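Local coordinates for protein adenylosuccinate lyase (Francisella tularensis subsp. tularensis SCHU S4, PDB 4EEI) that probably cleaves adenylosuccinate to AMP and fumarate, and likewise SAICAR to AICAR and fumarate, in purine nucleotide biosynthesis, at residues S95-I106 against Q212-L222; Q105-V113 against F317-R325. All coordinates share one frame; numbering follows the deposited sequence.

Interactions 1 and 2 follow one another along helix 94-131, their centres about 17 Å apart, and share Gln105 and Ile106. In interaction 1 the start of that helix meets the 212-222 segment beside the AMP pocket, to which Ser95, Ile98 and Gln212 belong. Interaction 2, against helix 304-333, lies deeper in the bundle: the side chain of Phe317 is about 12 Å from that of Arg310, an AMP-binding residue of the same helix. Leu222, at the inner end of interaction 1, packs against interaction 2 where helices 94-131, 217-244 and 304-333 meet, its CD2 being 3.8 Å from Phe317 CZ and 4.0 Å from Met110 SD.

Interaction 1 of 2, residues S95-I106 against Q212-L222; sequences SDIIDSALSLQI and QVIPRDRIAKL. With AMP (adenosine monophosphate), chain O; EDO (1,2-ethanediol), chain P.
Asp99 and Arg216 form a two-pronged salt bridge between helix 94-131 and the residues leading into helix 217-244, two members of the long helical bundle of the fumarase/aspartase-type lyases. The short helical segments run nearly parallel, at 17°, but their axes stay 12.6 Å apart, and the contact is made by side chains and by the residues before helix 217-244. The guanidinium meets the carboxylate end-on: Arg216 NH1 lies 2.8 Å from Asp99 OD2, and NH2 binds OD1. Both oxygens lie close to the guanidinium plane, yet the two flat groups are turned 51° apart, so the nitrogens approach from above the carboxylate plane. Asp99 OD2 also accepts Ile214 N at 3.0 Å, on its anti side and not far out of the carboxylate plane. A bend at chi2 folds the arginine back, letting NH1 also bond Ile214 O; NE pairs with Glu309 of helix 304-333. With three donors on its carboxylate, Asp99 is probably held as the anion.

Farther along, Ile106 crosses Ile219 at about a right angle, with CD1 3.9 Å from Ile219 CG1, while its CG2 branch lies 3.6 Å from Leu222 CD2. An ethanediol, probably from the crystallisation liquor, sits among Asp99, Ser103, Ile214 and Ile219. At the other end Ser95 CB packs on Gln212, whose extended side chain reaches the nucleotide. Gln212 NE2 donates to Ala183 O, and OE1, already bonded to Arg301, accepts AMP N6 at 2.8 Å with an N-H...O angle of 142°.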
loop_
_atom_site.group_PDB
_atom_site.type_symbol
_atom_site.label_atom_id
_atom_site.label_comp_id
_atom_site.label_asym_id
_atom_site.label_seq_id
_atom_site.Cartn_x
_atom_site.Cartn_y
_atom_site.Cartn_z
ATOM N N SER B 95 10.623 -8.244 26.429
ATOM C CA SER B 95 10.777 -7.267 25.357
ATOM C C SER B 95 11.701 -6.091 25.691
ATOM O O SER B 95 12.097 -5.354 24.792
ATOM C CB SER B 95 9.415 -6.789 24.841
ATOM O OG SER B 95 8.847 -7.760 23.987
ATOM N N ASP B 96 12.043 -5.899 26.964
ATOM C CA ASP B 96 13.105 -4.949 27.289
ATOM C C ASP B 96 14.366 -5.446 26.602
ATOM O O ASP B 96 15.157 -4.670 26.069
ATOM C CB ASP B 96 13.374 -4.899 28.800
ATOM C CG ASP B 96 12.316 -4.129 29.580
ATOM O OD1 ASP B 96 11.701 -3.195 29.028
ATOM O OD2 ASP B 96 12.121 -4.459 30.773
ATOM N N ILE B 97 14.550 -6.761 26.613
ATOM C CA ILE B 97 15.740 -7.351 26.011
ATOM C C ILE B 97 15.614 -7.406 24.490
ATOM O O ILE B 97 16.520 -6.986 23.764
ATOM C CB ILE B 97 16.010 -8.765 26.558
ATOM C CG1 ILE B 97 16.075 -8.757 28.089
ATOM C CG2 ILE B 97 17.293 -9.339 25.955
ATOM C CD1 ILE B 97 17.122 -7.804 28.678
ATOM N N ILE B 98 14.491 -7.922 24.004
ATOM C CA ILE B 98 14.299 -8.096 22.559
ATOM C C ILE B 98 14.394 -6.776 21.810
ATOM O O ILE B 98 15.110 -6.670 20.815
ATOM C CB ILE B 98 12.922 -8.705 22.240
ATOM C CG1 ILE B 98 12.790 -10.096 22.846
ATOM C CG2 ILE B 98 12.693 -8.758 20.734
ATOM C CD1 ILE B 98 11.359 -10.626 22.848
ATOM N N ASP B 99 13.655 -5.776 22.279
ATOM C CA ASP B 99 13.568 -4.513 21.560
ATOM C C ASP B 99 14.858 -3.712 21.658
ATOM O O ASP B 99 15.243 -3.043 20.705
ATOM C CB ASP B 99 12.366 -3.685 22.048
ATOM C CG ASP B 99 11.028 -4.228 21.548
ATOM O OD1 ASP B 99 11.013 -5.204 20.755
ATOM O OD2 ASP B 99 9.984 -3.660 21.941
ATOM N N SER B 100 15.525 -3.772 22.804
ATOM C CA SER B 100 16.796 -3.079 22.945
ATOM C C SER B 100 17.858 -3.730 22.062
ATOM O O SER B 100 18.668 -3.048 21.434
ATOM C CB SER B 100 17.229 -3.034 24.412
ATOM O OG SER B 100 16.326 -2.244 25.169
ATOM N N ALA B 101 17.840 -5.057 21.984
ATOM C CA ALA B 101 18.799 -5.752 21.141
ATOM C C ALA B 101 18.468 -5.506 19.674
ATOM O O ALA B 101 19.363 -5.413 18.836
ATOM C CB ALA B 101 18.825 -7.242 21.461
ATOM N N LEU B 102 17.181 -5.398 19.362
ATOM C CA LEU B 102 16.765 -5.126 17.984
ATOM C C LEU B 102 17.297 -3.769 17.539
ATOM O O LEU B 102 17.695 -3.601 16.393
ATOM C CB LEU B 102 15.239 -5.155 17.880
ATOM C CG LEU B 102 14.616 -4.811 16.535
ATOM C CD1 LEU B 102 15.138 -5.754 15.465
ATOM C CD2 LEU B 102 13.105 -4.923 16.635
ATOM N N SER B 103 17.319 -2.803 18.455
ATOM C CA SER B 103 17.873 -1.488 18.129
ATOM C C SER B 103 19.337 -1.586 17.763
ATOM O O SER B 103 19.813 -0.838 16.909
ATOM C CB SER B 103 17.704 -0.510 19.287
ATOM O OG SER B 103 16.340 -0.188 19.459
ATOM N N LEU B 104 20.059 -2.490 18.424
ATOM C CA LEU B 104 21.474 -2.678 18.122
ATOM C C LEU B 104 21.657 -3.282 16.724
ATOM O O LEU B 104 22.561 -2.885 15.984
ATOM C CB LEU B 104 22.157 -3.548 19.182
ATOM C CG LEU B 104 22.035 -3.146 20.656
ATOM C CD1 LEU B 104 22.856 -4.070 21.535
ATOM C CD2 LEU B 104 22.462 -1.701 20.872
ATOM N N GLN B 105 20.802 -4.235 16.359
ATOM C CA GLN B 105 20.843 -4.795 15.007
ATOM C C GLN B 105 20.505 -3.741 13.960
ATOM O O GLN B 105 21.153 -3.669 12.914
ATOM C CB GLN B 105 19.868 -5.970 14.877
ATOM C CG GLN B 105 20.299 -7.219 15.621
ATOM C CD GLN B 105 19.225 -8.278 15.604
ATOM O OE1 GLN B 105 18.178 -8.121 16.237
ATOM N NE2 GLN B 105 19.459 -9.350 14.849
ATOM N N ILE B 106 19.487 -2.932 14.231
ATOM C CA ILE B 106 19.107 -1.882 13.289
ATOM C C ILE B 106 20.239 -0.852 13.154
ATOM O O ILE B 106 20.551 -0.387 12.062
ATOM C CB ILE B 106 17.792 -1.191 13.707
ATOM C CG1 ILE B 106 16.620 -2.176 13.620
ATOM C CG2 ILE B 106 17.521 0.005 12.815
ATOM C CD1 ILE B 106 15.296 -1.625 14.217
ATOM N N GLN B 212 5.405 -2.340 27.480
ATOM C CA GLN B 212 6.174 -3.567 27.458
ATOM C C GLN B 212 7.217 -3.401 26.361
ATOM O O GLN B 212 8.339 -3.888 26.473
ATOM C CB GLN B 212 5.285 -4.777 27.180
ATOM C CG GLN B 212 6.036 -6.099 27.209
ATOM C CD GLN B 212 5.135 -7.279 27.508
ATOM O OE1 GLN B 212 4.760 -8.029 26.610
ATOM N NE2 GLN B 212 4.785 -7.450 28.777
ATOM N N VAL B 213 6.819 -2.723 25.287
ATOM C CA VAL B 213 7.635 -2.613 24.085
ATOM C C VAL B 213 8.093 -1.177 23.853
ATOM O O VAL B 213 7.561 -0.241 24.446
ATOM C CB VAL B 213 6.875 -3.101 22.840
ATOM C CG1 VAL B 213 6.558 -4.583 22.958
ATOM C CG2 VAL B 213 5.603 -2.291 22.647
ATOM N N ILE B 214 9.083 -1.015 22.983
ATOM C CA ILE B 214 9.415 0.291 22.425
ATOM C C ILE B 214 8.390 0.553 21.328
ATOM O O ILE B 214 8.062 -0.363 20.569
ATOM C CB ILE B 214 10.833 0.251 21.842
ATOM C CG1 ILE B 214 11.863 0.320 22.978
ATOM C CG2 ILE B 214 11.059 1.369 20.832
ATOM C CD1 ILE B 214 13.306 0.236 22.506
ATOM N N PRO B 215 7.857 1.787 21.246
ATOM C CA PRO B 215 6.787 2.033 20.260
ATOM C C PRO B 215 7.275 1.868 18.820
ATOM O O PRO B 215 8.414 2.223 18.491
ATOM C CB PRO B 215 6.357 3.486 20.542
ATOM C CG PRO B 215 7.534 4.104 21.281
ATOM C CD PRO B 215 8.137 2.976 22.078
ATOM N N ARG B 216 6.414 1.324 17.967
ATOM C CA ARG B 216 6.853 0.901 16.639
ATOM C C ARG B 216 6.951 2.016 15.613
ATOM O O ARG B 216 7.352 1.762 14.471
ATOM C CB ARG B 216 5.967 -0.240 16.120
ATOM C CG ARG B 216 6.690 -1.591 16.053
ATOM C CD ARG B 216 7.287 -1.976 17.407
ATOM N NE ARG B 216 8.192 -3.128 17.310
ATOM C CZ ARG B 216 8.942 -3.572 18.315
ATOM N NH1 ARG B 216 8.902 -2.960 19.493
ATOM N NH2 ARG B 216 9.726 -4.624 18.148
ATOM N N ASP B 217 6.620 3.247 16.002
ATOM C CA ASP B 217 6.700 4.368 15.058
ATOM C C ASP B 217 8.138 4.786 14.751
ATOM O O ASP B 217 8.396 5.481 13.756
ATOM C CB ASP B 217 5.876 5.576 15.534
ATOM C CG ASP B 217 6.455 6.229 16.788
ATOM O OD1 ASP B 217 7.117 7.291 16.677
ATOM O OD2 ASP B 217 6.230 5.680 17.885
ATOM N N ARG B 218 9.077 4.376 15.600
ATOM C CA ARG B 218 10.484 4.660 15.325
ATOM C C ARG B 218 10.920 3.805 14.154
ATOM O O ARG B 218 11.500 4.303 13.188
ATOM C CB ARG B 218 11.354 4.384 16.558
ATOM C CG ARG B 218 10.931 5.192 17.787
ATOM C CD ARG B 218 11.990 5.158 18.886
ATOM N NE ARG B 218 11.659 6.078 19.985
ATOM C CZ ARG B 218 12.045 7.351 20.034
ATOM N NH1 ARG B 218 12.775 7.863 19.050
ATOM N NH2 ARG B 218 11.714 8.106 21.072
ATOM N N ILE B 219 10.623 2.512 14.229
ATOM C CA ILE B 219 10.899 1.628 13.103
ATOM C C ILE B 219 10.156 2.101 11.859
ATOM O O ILE B 219 10.721 2.118 10.768
ATOM C CB ILE B 219 10.524 0.167 13.413
ATOM C CG1 ILE B 219 11.571 -0.446 14.349
ATOM C CG2 ILE B 219 10.461 -0.663 12.118
ATOM C CD1 ILE B 219 11.167 -1.792 14.945
ATOM N N ALA B 220 8.898 2.491 12.021
ATOM C CA ALA B 220 8.102 2.909 10.871
ATOM C C ALA B 220 8.689 4.158 10.225
ATOM O O ALA B 220 8.618 4.327 9.007
ATOM C CB ALA B 220 6.650 3.141 11.269
ATOM N N LYS B 221 9.256 5.046 11.034
ATOM C CA LYS B 221 9.840 6.259 10.487
ATOM C C LYS B 221 11.025 5.912 9.590
ATOM O O LYS B 221 11.146 6.436 8.479
ATOM C CB LYS B 221 10.282 7.210 11.602
ATOM C CG LYS B 221 11.098 8.401 11.073
ATOM C CD LYS B 221 11.292 9.483 12.135
ATOM C CE LYS B 221 12.121 10.645 11.589
ATOM N NZ LYS B 221 12.273 11.713 12.623
ATOM N N LEU B 222 11.893 5.017 10.065
ATOM C CA LEU B 222 13.060 4.594 9.298
ATOM C C LEU B 222 12.647 3.896 8.009
ATOM O O LEU B 222 13.194 4.178 6.938
ATOM C CB LEU B 222 13.951 3.663 10.133
ATOM C CG LEU B 222 15.149 3.045 9.398
ATOM C CD1 LEU B 222 16.069 4.119 8.835
ATOM C CD2 LEU B 222 15.939 2.117 10.315
HETATM P P AMP O . 6.450 -15.210 16.957
HETATM O O1P AMP O . 6.727 -16.387 16.057
HETATM O O2P AMP O . 5.013 -14.758 16.966
HETATM O O3P AMP O . 7.453 -14.090 16.840
HETATM O "O5'" AMP O . 6.689 -15.787 18.440
HETATM C "C5'" AMP O . 6.746 -14.908 19.562
HETATM C "C4'" AMP O . 7.445 -15.608 20.722
HETATM O "O4'" AMP O . 7.508 -14.739 21.856
HETATM C "C3'" AMP O . 6.685 -16.852 21.153
HETATM O "O3'" AMP O . 7.609 -17.931 21.297
HETATM C "C2'" AMP O . 6.098 -16.508 22.504
HETATM O "O2'" AMP O . 6.121 -17.638 23.377
HETATM C "C1'" AMP O . 7.007 -15.406 23.016
HETATM N N9 AMP O . 6.266 -14.469 23.892
HETATM C C8 AMP O . 5.053 -14.683 24.430
HETATM N N7 AMP O . 4.663 -13.629 25.187
HETATM C C5 AMP O . 5.647 -12.713 25.140
HETATM C C6 AMP O . 5.881 -11.369 25.714
HETATM N N6 AMP O . 4.959 -10.781 26.512
HETATM N N1 AMP O . 7.046 -10.755 25.414
HETATM C C2 AMP O . 7.969 -11.331 24.622
HETATM N N3 AMP O . 7.822 -12.546 24.067
HETATM C C4 AMP O . 6.702 -13.274 24.286
HETATM C C1 EDO P . 13.739 -0.204 17.269
HETATM O O1 EDO P . 12.714 0.789 17.460
HETATM C C2 EDO P . 13.555 -1.359 18.253
HETATM O O2 EDO P . 13.629 -0.851 19.589
#

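Interaction 2 of 2, residues Q105-V113 against F317-R325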
loop_
_atom_site.group_PDB
_atom_site.type_symbol
_atom_site.label_atom_id
_atom_site.label_comp_id
_atom_site.label_asym_id
_atom_site.label_seq_id
_atom_site.Cartn_x
_atom_site.Cartn_y
_atom_site.Cartn_z
ATOM N N GLN B 105 20.802 -4.235 16.359
ATOM C CA GLN B 105 20.843 -4.795 15.007
ATOM C C GLN B 105 20.505 -3.741 13.960
ATOM O O GLN B 105 21.153 -3.669 12.914
ATOM C CB GLN B 105 19.868 -5.970 14.877
ATOM C CG GLN B 105 20.299 -7.219 15.621
ATOM C CD GLN B 105 19.225 -8.278 15.604
ATOM O OE1 GLN B 105 18.178 -8.121 16.237
ATOM N NE2 GLN B 105 19.459 -9.350 14.849
ATOM N N ILE B 106 19.487 -2.932 14.231
ATOM C CA ILE B 106 19.107 -1.882 13.289
ATOM C C ILE B 106 20.239 -0.852 13.154
ATOM O O ILE B 106 20.551 -0.387 12.062
ATOM C CB ILE B 106 17.792 -1.191 13.707
ATOM C CG1 ILE B 106 16.620 -2.176 13.620
ATOM C CG2 ILE B 106 17.521 0.005 12.815
ATOM C CD1 ILE B 106 15.296 -1.625 14.217
ATOM N N ARG B 107 20.863 -0.511 14.273
ATOM C CA ARG B 107 21.970 0.437 14.266
ATOM C C ARG B 107 23.114 -0.042 13.385
ATOM O O ARG B 107 23.667 0.717 12.571
ATOM C CB ARG B 107 22.447 0.648 15.710
ATOM C CG ARG B 107 23.716 1.443 15.868
ATOM C CD ARG B 107 24.782 0.532 16.431
ATOM N NE ARG B 107 24.907 0.608 17.874
ATOM C CZ ARG B 107 25.334 -0.389 18.647
ATOM N NH1 ARG B 107 25.649 -1.567 18.126
ATOM N NH2 ARG B 107 25.419 -0.213 19.951
ATOM N N ASP B 108 23.475 -1.309 13.527
ATOM C CA ASP B 108 24.594 -1.819 12.758
ATOM C C ASP B 108 24.241 -1.965 11.281
ATOM O O ASP B 108 25.100 -1.824 10.407
ATOM C CB ASP B 108 25.099 -3.126 13.371
ATOM C CG ASP B 108 25.693 -2.916 14.758
ATOM O OD1 ASP B 108 26.153 -1.785 15.039
ATOM O OD2 ASP B 108 25.692 -3.876 15.562
ATOM N N SER B 109 22.970 -2.228 11.013
ATOM C CA SER B 109 22.488 -2.315 9.643
ATOM C C SER B 109 22.498 -0.929 8.998
ATOM O O SER B 109 22.895 -0.773 7.845
ATOM C CB SER B 109 21.069 -2.891 9.644
ATOM O OG SER B 109 21.080 -4.238 10.071
ATOM N N MET B 110 22.050 0.074 9.748
ATOM C CA MET B 110 22.057 1.453 9.260
ATOM C C MET B 110 23.439 1.939 8.865
ATOM O O MET B 110 23.581 2.719 7.915
ATOM C CB MET B 110 21.476 2.406 10.307
ATOM C CG MET B 110 19.979 2.365 10.403
ATOM S SD MET B 110 19.387 3.707 11.457
ATOM C CE MET B 110 19.788 5.143 10.455
ATOM N N SER B 111 24.455 1.499 9.601
ATOM C CA SER B 111 25.819 1.910 9.314
ATOM C C SER B 111 26.204 1.525 7.894
ATOM O O SER B 111 26.878 2.284 7.196
ATOM C CB SER B 111 26.789 1.279 10.316
ATOM O OG SER B 111 26.519 1.772 11.615
ATOM N N TYR B 112 25.768 0.343 7.468
ATOM C CA TYR B 112 26.073 -0.132 6.117
ATOM C C TYR B 112 25.245 0.611 5.063
ATOM O O TYR B 112 25.754 0.949 3.992
ATOM C CB TYR B 112 25.837 -1.644 5.995
ATOM C CG TYR B 112 26.925 -2.505 6.599
ATOM C CD1 TYR B 112 28.152 -2.673 5.955
ATOM C CD2 TYR B 112 26.725 -3.171 7.798
ATOM C CE1 TYR B 112 29.155 -3.466 6.505
ATOM C CE2 TYR B 112 27.722 -3.970 8.353
ATOM C CZ TYR B 112 28.930 -4.111 7.702
ATOM O OH TYR B 112 29.908 -4.907 8.261
ATOM N N VAL B 113 23.973 0.845 5.360
ATOM C CA VAL B 113 23.098 1.562 4.431
ATOM C C VAL B 113 23.633 2.965 4.194
ATOM O O VAL B 113 23.705 3.424 3.060
ATOM C CB VAL B 113 21.682 1.655 4.981
ATOM C CG1 VAL B 113 20.787 2.481 4.038
ATOM C CG2 VAL B 113 21.110 0.252 5.176
ATOM N N PHE B 317 16.704 -4.343 5.013
ATOM C CA PHE B 317 18.111 -3.970 5.040
ATOM C C PHE B 317 18.928 -4.714 3.988
ATOM O O PHE B 317 19.813 -4.134 3.339
ATOM C CB PHE B 317 18.691 -4.163 6.445
ATOM C CG PHE B 317 18.198 -3.144 7.429
ATOM C CD1 PHE B 317 18.654 -1.835 7.371
ATOM C CD2 PHE B 317 17.276 -3.488 8.404
ATOM C CE1 PHE B 317 18.196 -0.878 8.278
ATOM C CE2 PHE B 317 16.813 -2.540 9.311
ATOM C CZ PHE B 317 17.275 -1.236 9.242
ATOM N N GLY B 318 18.637 -5.997 3.798
ATOM C CA GLY B 318 19.371 -6.775 2.809
ATOM C C GLY B 318 19.164 -6.238 1.397
ATOM O O GLY B 318 20.110 -6.090 0.626
ATOM N N ILE B 319 17.921 -5.949 1.050
ATOM C CA ILE B 319 17.627 -5.421 -0.273
ATOM C C ILE B 319 18.196 -4.010 -0.432
ATOM O O ILE B 319 18.722 -3.672 -1.486
ATOM C CB ILE B 319 16.112 -5.392 -0.523
ATOM C CG1 ILE B 319 15.576 -6.822 -0.670
ATOM C CG2 ILE B 319 15.787 -4.579 -1.769
ATOM C CD1 ILE B 319 14.032 -6.890 -0.612
ATOM N N MET B 320 18.093 -3.191 0.609
ATOM C CA MET B 320 18.568 -1.809 0.515
ATOM C C MET B 320 20.070 -1.774 0.247
ATOM O O MET B 320 20.541 -1.056 -0.639
ATOM C CB MET B 320 18.245 -1.022 1.792
ATOM C CG MET B 320 18.778 0.414 1.775
ATOM S SD MET B 320 17.997 1.411 0.489
ATOM C CE MET B 320 16.385 1.689 1.209
ATOM N N VAL B 321 20.830 -2.540 1.015
ATOM C CA VAL B 321 22.275 -2.575 0.815
ATOM C C VAL B 321 22.623 -3.154 -0.563
ATOM O O VAL B 321 23.450 -2.596 -1.296
ATOM C CB VAL B 321 22.980 -3.349 1.936
ATOM C CG1 VAL B 321 24.454 -3.554 1.600
ATOM C CG2 VAL B 321 22.841 -2.587 3.257
ATOM N N TYR B 322 21.982 -4.261 -0.924
ATOM C CA TYR B 322 22.184 -4.853 -2.258
ATOM C C TYR B 322 21.905 -3.838 -3.362
ATOM O O TYR B 322 22.688 -3.705 -4.305
ATOM C CB TYR B 322 21.283 -6.083 -2.458
ATOM C CG TYR B 322 21.398 -6.692 -3.848
ATOM C CD1 TYR B 322 22.333 -7.671 -4.115
ATOM C CD2 TYR B 322 20.561 -6.282 -4.889
ATOM C CE1 TYR B 322 22.455 -8.230 -5.378
ATOM C CE2 TYR B 322 20.679 -6.835 -6.166
ATOM C CZ TYR B 322 21.622 -7.810 -6.393
ATOM O OH TYR B 322 21.758 -8.374 -7.646
ATOM N N ALA B 323 20.804 -3.115 -3.240
ATOM C CA ALA B 323 20.383 -2.224 -4.316
ATOM C C ALA B 323 21.297 -1.015 -4.423
ATOM O O ALA B 323 21.622 -0.589 -5.524
ATOM C CB ALA B 323 18.915 -1.786 -4.134
ATOM N N LEU B 324 21.703 -0.448 -3.289
ATOM C CA LEU B 324 22.574 0.733 -3.319
ATOM C C LEU B 324 23.940 0.403 -3.906
ATOM O O LEU B 324 24.533 1.224 -4.609
ATOM C CB LEU B 324 22.751 1.326 -1.922
ATOM C CG LEU B 324 21.488 1.916 -1.288
ATOM C CD1 LEU B 324 21.750 2.237 0.161
ATOM C CD2 LEU B 324 21.073 3.183 -2.042
ATOM N N ARG B 325 24.463 -0.782 -3.596
ATOM C CA ARG B 325 25.761 -1.199 -4.137
ATOM C C ARG B 325 25.665 -1.490 -5.614
ATOM O O ARG B 325 26.559 -1.130 -6.393
ATOM C CB ARG B 325 26.294 -2.431 -3.397
ATOM C CG ARG B 325 26.565 -2.189 -1.921
ATOM C CD ARG B 325 27.278 -3.357 -1.268
ATOM N NE ARG B 325 27.509 -3.089 0.154
ATOM C CZ ARG B 325 28.012 -3.970 1.012
ATOM N NH1 ARG B 325 28.335 -5.190 0.604
ATOM N NH2 ARG B 325 28.181 -3.630 2.281
#
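Phe317 lays one ring face against Ser109, whose CB stands 3.6 Å from the ring centroid and 18° off the ring normal, a CH-pi contact. The phenylalanine CG lies anti to its own carbonyl carbon, which directs the ring to helix 94-131, among Ile106, Ser109, Met110 and Val113. Val113 CG2 comes at the ring edge, near its plane, whereas Ile106 CG2 approaches CZ obliquely at 3.8 Å. The serine turns its hydroxyl back along its own helix: OG donates to Gln105 O at 2.9 Å, tilted well away from the carbonyl plane, while Ser109 N reaches the same oxygen from the other face.

Knobs-into-holes packing, in both directions, joins helices 94-131 and 304-333 within the long bundle of the lyase 1 family. The short segments are only 13° from parallel, with axes 9.8 Å apart. Val113 is the reciprocal knob, seated among Phe317, Met320, Val321 and Leu324. With CG1 anti to the backbone N (chi1 177°), its two methyls divide the hole: CG1 meets Met320 CG at 3.7 Å and Leu324 CD1 at 4.0 Å, and CG2 faces Val321 CG2 at 3.8 Å. At the margin, Tyr112 CD1 lies 3.8 Å from Arg325 NH2, near the guanidinium plane, with ring and guanidinium steeply inclined to each other. The extended arginine takes its charge partners from Asp116, through NE, and Glu9, through NH2.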